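Local coordinates for lipid binding protein LpqN (Mycobacterium tuberculosis, PDB 6E5F) that binds lipid and supports cell envelope biogenesis, interacting with the periplasmic loops of mycolate transporters MmpL3 and MmpL11, and acts as a virulence factor, at residues P74-D79 with L96-R101; P83-P88 with A102-I107; G143-K146 with G150-G153; L180-Q185 with D208-L213. One frame throughout, in Å; residues are numbered along the deposited sequence.

Interaction 1. Residues P74-D79 with L96-R101; sequences PVHHGD and LPESSR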
loop_
_atom_site.group_PDB
_atom_site.type_symbol
_atom_site.label_atom_id
_atom_site.label_comp_id
_atom_site.label_asym_id
_atom_site.label_seq_id
_atom_site.Cartn_x
_atom_site.Cartn_y
_atom_site.Cartn_z
ATOM N N PRO A 74 -7.390 -13.022 0.480
ATOM C CA PRO A 74 -7.336 -11.910 -0.475
ATOM C C PRO A 74 -8.739 -11.432 -0.807
ATOM O O PRO A 74 -9.693 -12.209 -0.830
ATOM C CB PRO A 74 -6.660 -12.531 -1.702
ATOM C CG PRO A 74 -7.002 -13.966 -1.623
ATOM C CD PRO A 74 -7.044 -14.307 -0.160
ATOM N N VAL A 75 -8.861 -10.134 -1.061
ATOM C CA VAL A 75 -10.137 -9.506 -1.379
ATOM C C VAL A 75 -10.038 -8.889 -2.764
ATOM O O VAL A 75 -9.005 -8.314 -3.124
ATOM C CB VAL A 75 -10.499 -8.428 -0.337
ATOM C CG1 VAL A 75 -11.854 -7.824 -0.646
ATOM C CG2 VAL A 75 -10.463 -9.010 1.065
ATOM N N HIS A 76 -11.113 -9.002 -3.539
ATOM C CA HIS A 76 -11.167 -8.435 -4.876
ATOM C C HIS A 76 -12.397 -7.553 -5.003
ATOM O O HIS A 76 -13.355 -7.670 -4.232
ATOM C CB HIS A 76 -11.145 -9.541 -5.931
ATOM C CG HIS A 76 -9.948 -10.432 -5.821
ATOM N ND1 HIS A 76 -8.687 -10.030 -6.202
ATOM C CD2 HIS A 76 -9.815 -11.688 -5.337
ATOM C CE1 HIS A 76 -7.831 -11.010 -5.979
ATOM N NE2 HIS A 76 -8.489 -12.027 -5.453
ATOM N N HIS A 77 -12.347 -6.635 -5.966
ATOM C CA HIS A 77 -13.463 -5.727 -6.193
ATOM C C HIS A 77 -14.752 -6.512 -6.376
ATOM O O HIS A 77 -14.796 -7.483 -7.130
ATOM C CB HIS A 77 -13.191 -4.871 -7.431
ATOM C CG HIS A 77 -12.215 -3.764 -7.191
ATOM N ND1 HIS A 77 -10.849 -3.956 -7.206
ATOM C CD2 HIS A 77 -12.406 -2.451 -6.919
ATOM C CE1 HIS A 77 -10.243 -2.810 -6.957
ATOM N NE2 HIS A 77 -11.164 -1.880 -6.776
ATOM N N GLY A 78 -15.791 -6.096 -5.657
ATOM C CA GLY A 78 -17.094 -6.719 -5.758
ATOM C C GLY A 78 -17.319 -7.909 -4.853
ATOM O O GLY A 78 -18.410 -8.499 -4.898
ATOM N N ASP A 79 -16.341 -8.284 -4.038
ATOM C CA ASP A 79 -16.516 -9.430 -3.155
ATOM C C ASP A 79 -17.602 -9.122 -2.130
ATOM O O ASP A 79 -17.571 -8.052 -1.508
ATOM C CB ASP A 79 -15.224 -9.743 -2.416
ATOM C CG ASP A 79 -14.246 -10.549 -3.249
ATOM O OD1 ASP A 79 -14.583 -10.914 -4.394
ATOM O OD2 ASP A 79 -13.139 -10.821 -2.739
ATOM N N LEU A 96 -4.872 0.214 -13.761
ATOM C CA LEU A 96 -4.428 -1.160 -13.947
ATOM C C LEU A 96 -5.506 -2.101 -13.441
ATOM O O LEU A 96 -5.960 -1.945 -12.300
ATOM C CB LEU A 96 -3.144 -1.408 -13.157
ATOM C CG LEU A 96 -1.870 -0.701 -13.626
ATOM C CD1 LEU A 96 -0.718 -1.037 -12.693
ATOM C CD2 LEU A 96 -1.530 -1.082 -15.055
ATOM N N PRO A 97 -5.955 -3.076 -14.224
ATOM C CA PRO A 97 -6.936 -4.033 -13.708
ATOM C C PRO A 97 -6.300 -4.945 -12.670
ATOM O O PRO A 97 -5.081 -5.012 -12.518
ATOM C CB PRO A 97 -7.359 -4.812 -14.955
ATOM C CG PRO A 97 -6.163 -4.757 -15.837
ATOM C CD PRO A 97 -5.521 -3.415 -15.591
ATOM N N GLU A 98 -7.154 -5.643 -11.927
ATOM C CA GLU A 98 -6.665 -6.639 -10.986
ATOM C C GLU A 98 -5.916 -7.731 -11.737
ATOM O O GLU A 98 -6.404 -8.270 -12.730
ATOM C CB GLU A 98 -7.833 -7.273 -10.241
ATOM C CG GLU A 98 -8.535 -6.353 -9.280
ATOM C CD GLU A 98 -9.474 -7.108 -8.366
ATOM O OE1 GLU A 98 -9.657 -8.325 -8.577
ATOM O OE2 GLU A 98 -10.028 -6.488 -7.435
ATOM N N SER A 99 -4.724 -8.060 -11.255
ATOM C CA SER A 99 -3.899 -9.077 -11.889
ATOM C C SER A 99 -2.938 -9.621 -10.846
ATOM O O SER A 99 -2.911 -9.161 -9.701
ATOM C CB SER A 99 -3.141 -8.492 -13.082
ATOM O OG SER A 99 -2.204 -7.526 -12.637
ATOM N N SER A 100 -2.127 -10.596 -11.256
ATOM C CA SER A 100 -1.134 -11.161 -10.348
ATOM C C SER A 100 -0.215 -10.079 -9.795
ATOM O O SER A 100 0.158 -10.112 -8.617
ATOM C CB SER A 100 -0.309 -12.222 -11.076
ATOM O OG SER A 100 -1.102 -13.342 -11.422
ATOM N N ARG A 101 0.154 -9.111 -10.630
ATOM C CA ARG A 101 1.074 -8.055 -10.216
ATOM C C ARG A 101 0.381 -6.848 -9.593
ATOM O O ARG A 101 1.062 -6.009 -8.993
ATOM C CB ARG A 101 1.929 -7.604 -11.404
ATOM C CG ARG A 101 2.873 -8.682 -11.903
ATOM C CD ARG A 101 4.098 -8.094 -12.579
ATOM N NE ARG A 101 5.144 -9.099 -12.741
ATOM C CZ ARG A 101 5.212 -9.962 -13.750
ATOM N NH1 ARG A 101 4.292 -9.957 -14.706
ATOM N NH2 ARG A 101 6.205 -10.838 -13.801
#
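Glu-98 reaches across from its loop and presents one carboxylate oxygen to two N-H groups of His-77. The backbone N of His-77 approaches OE2 on the syn side, 2.7 Å away and almost straight (175°). From the anti side comes His-77 ND1, also 2.7 Å from Glu-98 OE2, with the oxygen close to the imidazole plane. The ring and the carboxylate are nevertheless turned 51° apart, so the ring does not lie flat along the acid. The other oxygen, Glu-98 OE1, sits 3.1 Å from ND1 of His-76, obliquely to that ring. The chain of Glu-98 is extended beyond CG (chi2 -168°), which carries the carboxylate over to 74-79. Both histidines belong to a type II turn from His-76 to Asp-79, with Gly-78 at positive phi. It is closed by Asp-79 N to His-76 O at 3.1 Å, and in return Asp-79 OD2 accepts the His-76 N-H at 2.8 Å, from above the carboxylate plane. The His-77 ring also stacks with Tyr-104. Two donors on OE2 would favour a charged Glu-98. This is a histidine-carboxylate hydrogen bond tying two surface loops together at a beta turn.

Interaction 2. Residues P83-P88 with A102-I107; sequences PTIDLP and APYGGI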
loop_
_atom_site.group_PDB
_atom_site.type_symbol
_atom_site.label_atom_id
_atom_site.label_comp_id
_atom_site.label_asym_id
_atom_site.label_seq_id
_atom_site.Cartn_x
_atom_site.Cartn_y
_atom_site.Cartn_z
ATOM N N PRO A 83 -15.317 -3.841 1.803
ATOM C CA PRO A 83 -15.559 -2.402 1.651
ATOM C C PRO A 83 -15.418 -1.974 0.199
ATOM O O PRO A 83 -14.751 -2.625 -0.608
ATOM C CB PRO A 83 -14.473 -1.762 2.527
ATOM C CG PRO A 83 -13.422 -2.778 2.633
ATOM C CD PRO A 83 -14.089 -4.117 2.564
ATOM N N THR A 84 -16.078 -0.871 -0.136
ATOM C CA THR A 84 -15.946 -0.259 -1.452
ATOM C C THR A 84 -14.903 0.845 -1.342
ATOM O O THR A 84 -15.079 1.793 -0.570
ATOM C CB THR A 84 -17.278 0.312 -1.932
ATOM O OG1 THR A 84 -18.288 -0.706 -1.884
ATOM C CG2 THR A 84 -17.157 0.829 -3.362
ATOM N N ILE A 85 -13.825 0.716 -2.106
ATOM C CA ILE A 85 -12.689 1.631 -2.033
ATOM C C ILE A 85 -12.573 2.313 -3.389
ATOM O O ILE A 85 -12.241 1.667 -4.390
ATOM C CB ILE A 85 -11.400 0.903 -1.654
ATOM C CG1 ILE A 85 -11.550 0.270 -0.266
ATOM C CG2 ILE A 85 -10.220 1.870 -1.669
ATOM C CD1 ILE A 85 -10.505 -0.757 0.058
ATOM N N ASP A 86 -12.856 3.613 -3.421
ATOM C CA ASP A 86 -12.828 4.398 -4.655
ATOM C C ASP A 86 -11.497 5.144 -4.700
ATOM O O ASP A 86 -11.359 6.237 -4.146
ATOM C CB ASP A 86 -14.018 5.352 -4.701
ATOM C CG ASP A 86 -14.045 6.192 -5.965
ATOM O OD1 ASP A 86 -14.107 5.608 -7.067
ATOM O OD2 ASP A 86 -14.015 7.436 -5.855
ATOM N N LEU A 87 -10.510 4.539 -5.364
ATOM C CA LEU A 87 -9.227 5.193 -5.602
ATOM C C LEU A 87 -9.319 6.054 -6.860
ATOM O O LEU A 87 -9.886 5.622 -7.867
ATOM C CB LEU A 87 -8.128 4.154 -5.817
ATOM C CG LEU A 87 -7.280 3.594 -4.666
ATOM C CD1 LEU A 87 -7.321 4.442 -3.399
ATOM C CD2 LEU A 87 -7.663 2.150 -4.369
ATOM N N PRO A 88 -8.762 7.260 -6.846
ATOM C CA PRO A 88 -8.761 8.083 -8.057
ATOM C C PRO A 88 -7.663 7.656 -9.019
ATOM O O PRO A 88 -6.668 7.034 -8.642
ATOM C CB PRO A 88 -8.483 9.488 -7.516
ATOM C CG PRO A 88 -7.601 9.238 -6.339
ATOM C CD PRO A 88 -8.109 7.955 -5.719
ATOM N N ALA A 102 -0.940 -6.732 -9.723
ATOM C CA ALA A 102 -1.711 -5.660 -9.088
ATOM C C ALA A 102 -2.960 -6.296 -8.495
ATOM O O ALA A 102 -4.052 -6.223 -9.070
ATOM C CB ALA A 102 -2.080 -4.569 -10.097
ATOM N N PRO A 103 -2.832 -6.941 -7.327
ATOM C CA PRO A 103 -3.935 -7.778 -6.822
ATOM C C PRO A 103 -5.258 -7.050 -6.676
ATOM O O PRO A 103 -6.310 -7.632 -6.987
ATOM C CB PRO A 103 -3.390 -8.286 -5.479
ATOM C CG PRO A 103 -1.912 -8.258 -5.644
ATOM C CD PRO A 103 -1.629 -7.054 -6.489
ATOM N N TYR A 104 -5.252 -5.807 -6.209
ATOM C CA TYR A 104 -6.458 -4.996 -6.098
ATOM C C TYR A 104 -6.457 -3.856 -7.109
ATOM O O TYR A 104 -7.021 -2.789 -6.859
ATOM C CB TYR A 104 -6.627 -4.481 -4.672
ATOM C CG TYR A 104 -8.026 -4.064 -4.293
ATOM C CD1 TYR A 104 -9.042 -5.005 -4.135
ATOM C CD2 TYR A 104 -8.334 -2.732 -4.063
ATOM C CE1 TYR A 104 -10.319 -4.622 -3.767
ATOM C CE2 TYR A 104 -9.610 -2.340 -3.692
ATOM C CZ TYR A 104 -10.599 -3.290 -3.551
ATOM O OH TYR A 104 -11.872 -2.907 -3.183
ATOM N N GLY A 105 -5.828 -4.074 -8.261
ATOM C CA GLY A 105 -5.670 -3.021 -9.236
ATOM C C GLY A 105 -4.554 -2.066 -8.863
ATOM O O GLY A 105 -3.772 -2.288 -7.938
ATOM N N GLY A 106 -4.486 -0.982 -9.623
ATOM C CA GLY A 106 -3.466 0.018 -9.394
ATOM C C GLY A 106 -3.503 1.067 -10.485
ATOM O O GLY A 106 -4.462 1.162 -11.252
ATOM N N ILE A 107 -2.437 1.863 -10.524
ATOM C CA ILE A 107 -2.267 2.881 -11.547
ATOM C C ILE A 107 -0.817 2.866 -11.998
ATOM O O ILE A 107 0.092 2.573 -11.213
ATOM C CB ILE A 107 -2.675 4.285 -11.048
ATOM C CG1 ILE A 107 -1.943 4.625 -9.749
ATOM C CG2 ILE A 107 -4.181 4.361 -10.856
ATOM C CD1 ILE A 107 -2.171 6.046 -9.266
HETATM O O HOH W 1 -13.613 -4.541 -2.123
HETATM O O HOH W 2 -13.904 -1.283 -4.067
#
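Tyr-104 OH is held by two waters that link it to the backbone of 83-88. One water lies 2.6 Å from Tyr-104 OH and donates to Pro-83 O, 2.7 Å away. The second lies 2.7 Å from the same hydroxyl and accepts the N-H of Ile-85 at 2.8 Å. The waters thus stand between the phenol and the backbone of 83-88, whose nearest atom to Tyr-104 OH is Pro-83 O at 3.9 Å, and they satisfy one backbone acceptor and one backbone donor.

Next to this polar end, Ile-85 takes the apolar share of the contact. Its CD1 comes to 4.2 Å from Tyr-104 CE2, at an oblique angle to the ring. The tyrosine points at the strand because its CG lies opposite the backbone N and next to the carbonyl carbon (chi1 -159°). It rides on a type I turn from Ala-102 to Gly-105, closed by the Gly-105 N to Ala-102 O bond. Further along, CG2 of Ile-107 touches Pro-88 O at 4.3 Å. The touching parts run in nearly the same direction, 8° apart, but no backbone bonds join them.

Around the contact, strand 84-86 pairs antiparallel with 225-227, and strand 106-109 is an inner strand of the large sheet. Ile-85 also packs on Leu-125 and Leu-199 of that sheet and Pro-88 on Val-219 of helix 210-223. The small two-stranded sheet is thereby laid against the large one.

Interaction 3. Residues G143-K146 with G150-G153; sequences GELK and GFQG. With L6T (alpha-D-glucopyranosyl 6-O-dodecyl-alpha-D-glucopyranoside), chain B.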
loop_
_atom_site.group_PDB
_atom_site.type_symbol
_atom_site.label_atom_id
_atom_site.label_comp_id
_atom_site.label_asym_id
_atom_site.label_seq_id
_atom_site.Cartn_x
_atom_site.Cartn_y
_atom_site.Cartn_z
ATOM N N GLY A 143 7.388 -2.376 9.114
ATOM C CA GLY A 143 8.383 -3.435 9.105
ATOM C C GLY A 143 8.799 -3.860 7.709
ATOM O O GLY A 143 9.985 -4.078 7.444
ATOM N N GLU A 144 7.833 -3.984 6.796
ATOM C CA GLU A 144 8.116 -4.533 5.473
ATOM C C GLU A 144 9.121 -3.673 4.713
ATOM O O GLU A 144 10.142 -4.179 4.230
ATOM C CB GLU A 144 6.814 -4.679 4.679
ATOM C CG GLU A 144 7.005 -5.272 3.291
ATOM C CD GLU A 144 5.707 -5.399 2.518
ATOM O OE1 GLU A 144 5.755 -5.822 1.342
ATOM O OE2 GLU A 144 4.642 -5.079 3.082
ATOM N N LEU A 145 8.839 -2.376 4.571
ATOM C CA LEU A 145 9.761 -1.506 3.846
ATOM C C LEU A 145 11.116 -1.451 4.533
ATOM O O LEU A 145 12.156 -1.431 3.868
ATOM C CB LEU A 145 9.186 -0.099 3.704
ATOM C CG LEU A 145 7.921 0.129 2.871
ATOM C CD1 LEU A 145 7.994 1.485 2.173
ATOM C CD2 LEU A 145 7.660 -0.979 1.868
ATOM N N LYS A 146 11.128 -1.415 5.866
ATOM C CA LYS A 146 12.394 -1.327 6.582
ATOM C C LYS A 146 13.273 -2.550 6.357
ATOM O O LYS A 146 14.486 -2.477 6.591
ATOM C CB LYS A 146 12.142 -1.101 8.073
ATOM C CG LYS A 146 11.589 0.281 8.392
ATOM C CD LYS A 146 11.190 0.412 9.854
ATOM C CE LYS A 146 12.392 0.362 10.783
ATOM N NZ LYS A 146 11.985 0.383 12.217
ATOM N N GLY A 150 19.016 -2.275 1.777
ATOM C CA GLY A 150 19.522 -0.914 1.772
ATOM C C GLY A 150 18.444 0.140 1.872
ATOM O O GLY A 150 18.628 1.255 1.373
ATOM N N PHE A 151 17.316 -0.178 2.499
ATOM C CA PHE A 151 16.279 0.827 2.664
ATOM C C PHE A 151 16.792 1.964 3.535
ATOM O O PHE A 151 17.494 1.747 4.527
ATOM C CB PHE A 151 15.029 0.225 3.298
ATOM C CG PHE A 151 13.932 1.227 3.516
ATOM C CD1 PHE A 151 13.118 1.623 2.468
ATOM C CD2 PHE A 151 13.724 1.786 4.766
ATOM C CE1 PHE A 151 12.121 2.552 2.660
ATOM C CE2 PHE A 151 12.720 2.713 4.965
ATOM C CZ PHE A 151 11.919 3.097 3.911
ATOM N N GLN A 152 16.451 3.186 3.146
ATOM C CA GLN A 152 16.796 4.375 3.912
ATOM C C GLN A 152 15.597 5.306 3.867
ATOM O O GLN A 152 15.137 5.677 2.785
ATOM C CB GLN A 152 18.048 5.051 3.342
ATOM C CG GLN A 152 17.992 5.316 1.845
ATOM C CD GLN A 152 19.348 5.187 1.174
ATOM O OE1 GLN A 152 19.563 4.290 0.357
ATOM N NE2 GLN A 152 20.266 6.086 1.510
ATOM N N GLY A 153 15.078 5.658 5.037
ATOM C CA GLY A 153 13.933 6.536 5.128
ATOM C C GLY A 153 14.039 7.407 6.359
ATOM O O GLY A 153 14.972 7.287 7.154
HETATM C C1 L6T B . 15.480 9.145 2.532
HETATM C C2 L6T B . 16.212 8.624 1.307
HETATM C C3 L6T B . 16.038 9.596 0.163
HETATM C C4 L6T B . 14.556 9.778 -0.099
HETATM C C5 L6T B . 13.907 10.320 1.172
HETATM C C6 L6T B . 12.398 10.619 0.934
HETATM C CAA L6T B . 15.556 10.707 4.263
HETATM C CAO L6T B . 17.530 9.821 5.267
HETATM C CAP L6T B . 18.037 8.776 6.265
HETATM C CAR L6T B . 17.977 11.208 5.701
HETATM C CAT L6T B . 17.466 12.219 4.694
HETATM C CAV L6T B . 15.956 12.121 4.649
HETATM C CAX L6T B . 10.474 9.365 0.501
HETATM C CAY L6T B . 9.674 9.954 -0.698
HETATM C CAZ L6T B . 8.426 9.073 -0.689
HETATM C CBA L6T B . 7.361 9.805 -1.506
HETATM C CBB L6T B . 6.554 8.607 -2.022
HETATM C CBC L6T B . 5.106 9.004 -2.028
HETATM C CBD L6T B . 4.281 7.731 -2.423
HETATM C CBE L6T B . 2.894 7.964 -1.878
HETATM C CBF L6T B . 2.541 7.005 -0.683
HETATM C CBG L6T B . 2.183 5.605 -1.224
HETATM C CBH L6T B . 1.014 5.676 -2.186
HETATM C CBI L6T B . -0.128 6.588 -1.722
HETATM O O1 L6T B . 16.057 10.390 2.954
HETATM O O2 L6T B . 17.606 8.489 1.605
HETATM O O3 L6T B . 16.687 9.087 -1.009
HETATM O O4 L6T B . 14.386 10.701 -1.173
HETATM O O5 L6T B . 14.078 9.349 2.230
HETATM O O6 L6T B . 11.891 9.468 0.321
HETATM O OAN L6T B . 16.091 9.767 5.219
HETATM O OAQ L6T B . 17.424 8.992 7.537
HETATM O OAS L6T B . 19.409 11.265 5.755
HETATM O OAU L6T B . 17.856 13.542 5.087
HETATM O OAW L6T B . 15.440 13.048 3.685
#
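Beside the pocket that holds the trehalose head of dodecyl-trehalose, Phe-151 packs against Leu-145 and Lys-146 of the short helix 143-146. The backbone carbonyl of Leu-145 lies over one face of the phenyl ring, its O 3.2 Å from Phe-151 CG. Leu-145 CB meets CE1 of Phe-151 at 4.1 Å, and Lys-146 CA comes obliquely to 3.8 Å from Phe-151 CD2. The ring is brought against the helix by chi1 of 179°, which sets CG directly across from the backbone N. Lys-146 adds the aliphatic base of its chain, its CG 4.4 Å from Phe-151 CE2, while NZ goes on to a salt bridge with Asp-156.

The residues that follow turn to the ligand. OAQ of the sugar donates to Gly-153 O at 3.0 Å, and CG of Gln-152 stands 3.2 Å from the sugar oxygen O2. Ser-173 OG, on the adjoining strand 165-176, makes another hydrogen bond to the same ligand. On its way past, Phe-151 also touches Val-183 of strand 179-192. The arrangement is a helix-loop-strand connection whose aromatic residue fastens the helix to the start of an edge strand, where Gln-152 and Gly-153 border the glycolipid pocket.

Interaction 4. Residues L180-Q185 with D208-L213; sequences LRTVAQ and DETMTL. With L6T (alpha-D-glucopyranosyl 6-O-dodecyl-alpha-D-glucopyranoside), chain B.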
loop_
_atom_site.group_PDB
_atom_site.type_symbol
_atom_site.label_atom_id
_atom_site.label_comp_id
_atom_site.label_asym_id
_atom_site.label_seq_id
_atom_site.Cartn_x
_atom_site.Cartn_y
_atom_site.Cartn_z
ATOM N N LEU A 180 18.950 3.292 -7.590
ATOM C CA LEU A 180 18.184 3.821 -6.472
ATOM C C LEU A 180 16.723 3.944 -6.880
ATOM O O LEU A 180 16.411 4.465 -7.954
ATOM C CB LEU A 180 18.733 5.183 -6.057
ATOM C CG LEU A 180 18.304 5.676 -4.675
ATOM C CD1 LEU A 180 18.798 4.735 -3.582
ATOM C CD2 LEU A 180 18.804 7.092 -4.432
ATOM N N ARG A 181 15.835 3.461 -6.022
ATOM C CA ARG A 181 14.401 3.504 -6.270
ATOM C C ARG A 181 13.709 4.168 -5.095
ATOM O O ARG A 181 14.106 3.973 -3.943
ATOM C CB ARG A 181 13.822 2.092 -6.448
ATOM C CG ARG A 181 14.544 1.244 -7.487
ATOM C CD ARG A 181 13.771 -0.033 -7.793
ATOM N NE ARG A 181 12.494 0.269 -8.439
ATOM C CZ ARG A 181 12.338 0.417 -9.753
ATOM N NH1 ARG A 181 13.371 0.276 -10.574
ATOM N NH2 ARG A 181 11.144 0.708 -10.244
ATOM N N THR A 182 12.676 4.948 -5.388
ATOM C CA THR A 182 11.799 5.490 -4.358
ATOM C C THR A 182 10.651 4.516 -4.134
ATOM O O THR A 182 10.013 4.062 -5.091
ATOM C CB THR A 182 11.264 6.854 -4.785
ATOM O OG1 THR A 182 12.363 7.775 -4.889
ATOM C CG2 THR A 182 10.260 7.384 -3.781
ATOM N N VAL A 183 10.409 4.180 -2.874
ATOM C CA VAL A 183 9.360 3.241 -2.503
ATOM C C VAL A 183 8.581 3.832 -1.340
ATOM O O VAL A 183 9.128 4.529 -0.485
ATOM C CB VAL A 183 9.946 1.862 -2.133
ATOM C CG1 VAL A 183 10.802 1.952 -0.869
ATOM C CG2 VAL A 183 8.836 0.848 -1.965
ATOM N N ALA A 184 7.288 3.541 -1.309
ATOM C CA ALA A 184 6.481 3.982 -0.193
ATOM C C ALA A 184 5.292 3.054 -0.079
ATOM O O ALA A 184 4.877 2.412 -1.051
ATOM C CB ALA A 184 5.994 5.413 -0.372
ATOM N N GLN A 185 4.748 2.998 1.126
ATOM C CA GLN A 185 3.616 2.131 1.390
ATOM C C GLN A 185 2.682 2.818 2.363
ATOM O O GLN A 185 3.101 3.234 3.447
ATOM C CB GLN A 185 4.084 0.800 1.965
ATOM C CG GLN A 185 2.965 -0.196 2.201
ATOM C CD GLN A 185 3.481 -1.469 2.801
ATOM O OE1 GLN A 185 3.901 -1.493 3.956
ATOM N NE2 GLN A 185 3.456 -2.545 2.022
ATOM N N ASP A 208 14.769 9.157 -10.124
ATOM C CA ASP A 208 14.572 10.386 -10.880
ATOM C C ASP A 208 13.103 10.715 -11.110
ATOM O O ASP A 208 12.801 11.841 -11.519
ATOM C CB ASP A 208 15.322 10.311 -12.210
ATOM C CG ASP A 208 15.501 11.669 -12.858
ATOM O OD1 ASP A 208 16.014 12.589 -12.184
ATOM O OD2 ASP A 208 15.144 11.817 -14.044
ATOM N N GLU A 209 12.185 9.778 -10.857
ATOM C CA GLU A 209 10.754 10.020 -11.012
ATOM C C GLU A 209 10.036 10.080 -9.664
ATOM O O GLU A 209 8.835 9.824 -9.571
ATOM C CB GLU A 209 10.132 8.988 -11.953
ATOM C CG GLU A 209 10.603 9.175 -13.395
ATOM C CD GLU A 209 10.258 8.020 -14.311
ATOM O OE1 GLU A 209 9.401 8.204 -15.203
ATOM O OE2 GLU A 209 10.856 6.937 -14.149
ATOM N N THR A 210 10.765 10.453 -8.611
ATOM C CA THR A 210 10.182 10.549 -7.281
ATOM C C THR A 210 9.001 11.511 -7.251
ATOM O O THR A 210 7.973 11.220 -6.630
ATOM C CB THR A 210 11.257 11.002 -6.285
ATOM O OG1 THR A 210 12.233 9.965 -6.125
ATOM C CG2 THR A 210 10.636 11.320 -4.940
ATOM N N MET A 211 9.129 12.667 -7.911
ATOM C CA MET A 211 8.067 13.666 -7.844
ATOM C C MET A 211 6.784 13.172 -8.498
ATOM O O MET A 211 5.689 13.568 -8.082
ATOM C CB MET A 211 8.518 14.967 -8.505
ATOM C CG MET A 211 7.546 16.128 -8.306
ATOM S SD MET A 211 7.425 16.679 -6.588
ATOM C CE MET A 211 9.083 17.294 -6.321
ATOM N N THR A 212 6.893 12.316 -9.518
ATOM C CA THR A 212 5.694 11.749 -10.126
ATOM C C THR A 212 4.887 10.957 -9.106
ATOM O O THR A 212 3.655 11.057 -9.066
ATOM C CB THR A 212 6.082 10.867 -11.313
ATOM O OG1 THR A 212 6.932 11.602 -12.198
ATOM C CG2 THR A 212 4.843 10.415 -12.076
ATOM N N LEU A 213 5.563 10.164 -8.268
ATOM C CA LEU A 213 4.866 9.440 -7.211
ATOM C C LEU A 213 4.214 10.401 -6.229
ATOM O O LEU A 213 3.062 10.209 -5.822
ATOM C CB LEU A 213 5.837 8.531 -6.460
ATOM C CG LEU A 213 6.399 7.313 -7.182
ATOM C CD1 LEU A 213 7.279 6.514 -6.232
ATOM C CD2 LEU A 213 5.282 6.441 -7.743
HETATM C C1 L6T B . 15.480 9.145 2.532
HETATM C C2 L6T B . 16.212 8.624 1.307
HETATM C C3 L6T B . 16.038 9.596 0.163
HETATM C C4 L6T B . 14.556 9.778 -0.099
HETATM C C5 L6T B . 13.907 10.320 1.172
HETATM C C6 L6T B . 12.398 10.619 0.934
HETATM C CAA L6T B . 15.556 10.707 4.263
HETATM C CAO L6T B . 17.530 9.821 5.267
HETATM C CAP L6T B . 18.037 8.776 6.265
HETATM C CAR L6T B . 17.977 11.208 5.701
HETATM C CAT L6T B . 17.466 12.219 4.694
HETATM C CAV L6T B . 15.956 12.121 4.649
HETATM C CAX L6T B . 10.474 9.365 0.501
HETATM C CAY L6T B . 9.674 9.954 -0.698
HETATM C CAZ L6T B . 8.426 9.073 -0.689
HETATM C CBA L6T B . 7.361 9.805 -1.506
HETATM C CBB L6T B . 6.554 8.607 -2.022
HETATM C CBC L6T B . 5.106 9.004 -2.028
HETATM C CBD L6T B . 4.281 7.731 -2.423
HETATM C CBE L6T B . 2.894 7.964 -1.878
HETATM C CBF L6T B . 2.541 7.005 -0.683
HETATM C CBG L6T B . 2.183 5.605 -1.224
HETATM C CBH L6T B . 1.014 5.676 -2.186
HETATM C CBI L6T B . -0.128 6.588 -1.722
HETATM O O1 L6T B . 16.057 10.390 2.954
HETATM O O2 L6T B . 17.606 8.489 1.605
HETATM O O3 L6T B . 16.687 9.087 -1.009
HETATM O O4 L6T B . 14.386 10.701 -1.173
HETATM O O5 L6T B . 14.078 9.349 2.230
HETATM O O6 L6T B . 11.891 9.468 0.321
HETATM O OAN L6T B . 16.091 9.767 5.219
HETATM O OAQ L6T B . 17.424 8.992 7.537
HETATM O OAS L6T B . 19.409 11.265 5.755
HETATM O OAU L6T B . 17.856 13.542 5.087
HETATM O OAW L6T B . 15.440 13.048 3.685
#
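Thr-182 meets Thr-210 and Leu-213 with no ring, amide or carboxylate between them; the flat group involved is the peptide of Thr-182, whose carbonyl O lies 3.8 Å from Leu-213 CD1. The side chains divide by branch. Thr-182 OG1 comes to 2.5 Å from Thr-210 OG1, very close for two hydroxyls, and the placing of the proton is not settled. Thr-210 OG1 is also hydrogen-bonded to Asp-207 O, just before the helix. The two threonine side chains cross at about a right angle.

The methyl branch works differently. With OG1 beside the backbone N (chi1 -64°), CG2 of Thr-182 is set opposite that N. It touches Leu-213 CD1 at 4.0 Å on one hand and CAZ of the bound dodecyl chain at 4.0 Å on the other. Two residues along, CB of Ala-184 packs 3.5 Å from CBD of that chain, so alternate residues of strand 179-192 line the tail. Leu-213 rests in addition on Ala-203, Ala-205 and Trp-93. The polar branch of Thr-182 thus meets the first turn of helix 210-223, while its methyl and Ala-184 give the alkyl tail an apolar surface.

The contacts follow the chain in two groups. Interactions 1 and 2 alternate their segments, and their centres are 8 Å apart; they touch through a probable hydrogen bond from Leu-96 N to Gly-106 O. Interactions 3 and 4 come later, in series, with centres 14 Å apart, and touch through Glu-144 with Gln-185 and Leu-145 with Ala-184. The groups lie 20 to 26 Å apart between centres. Interactions 2, 3 and 4 all reach the large antiparallel sheet, and helix 210-223 links interaction 4 to Pro-88 of interaction 2. Both members of the second group touch the glycolipid, whereas 74-79 with 96-101 is a surface loop contact.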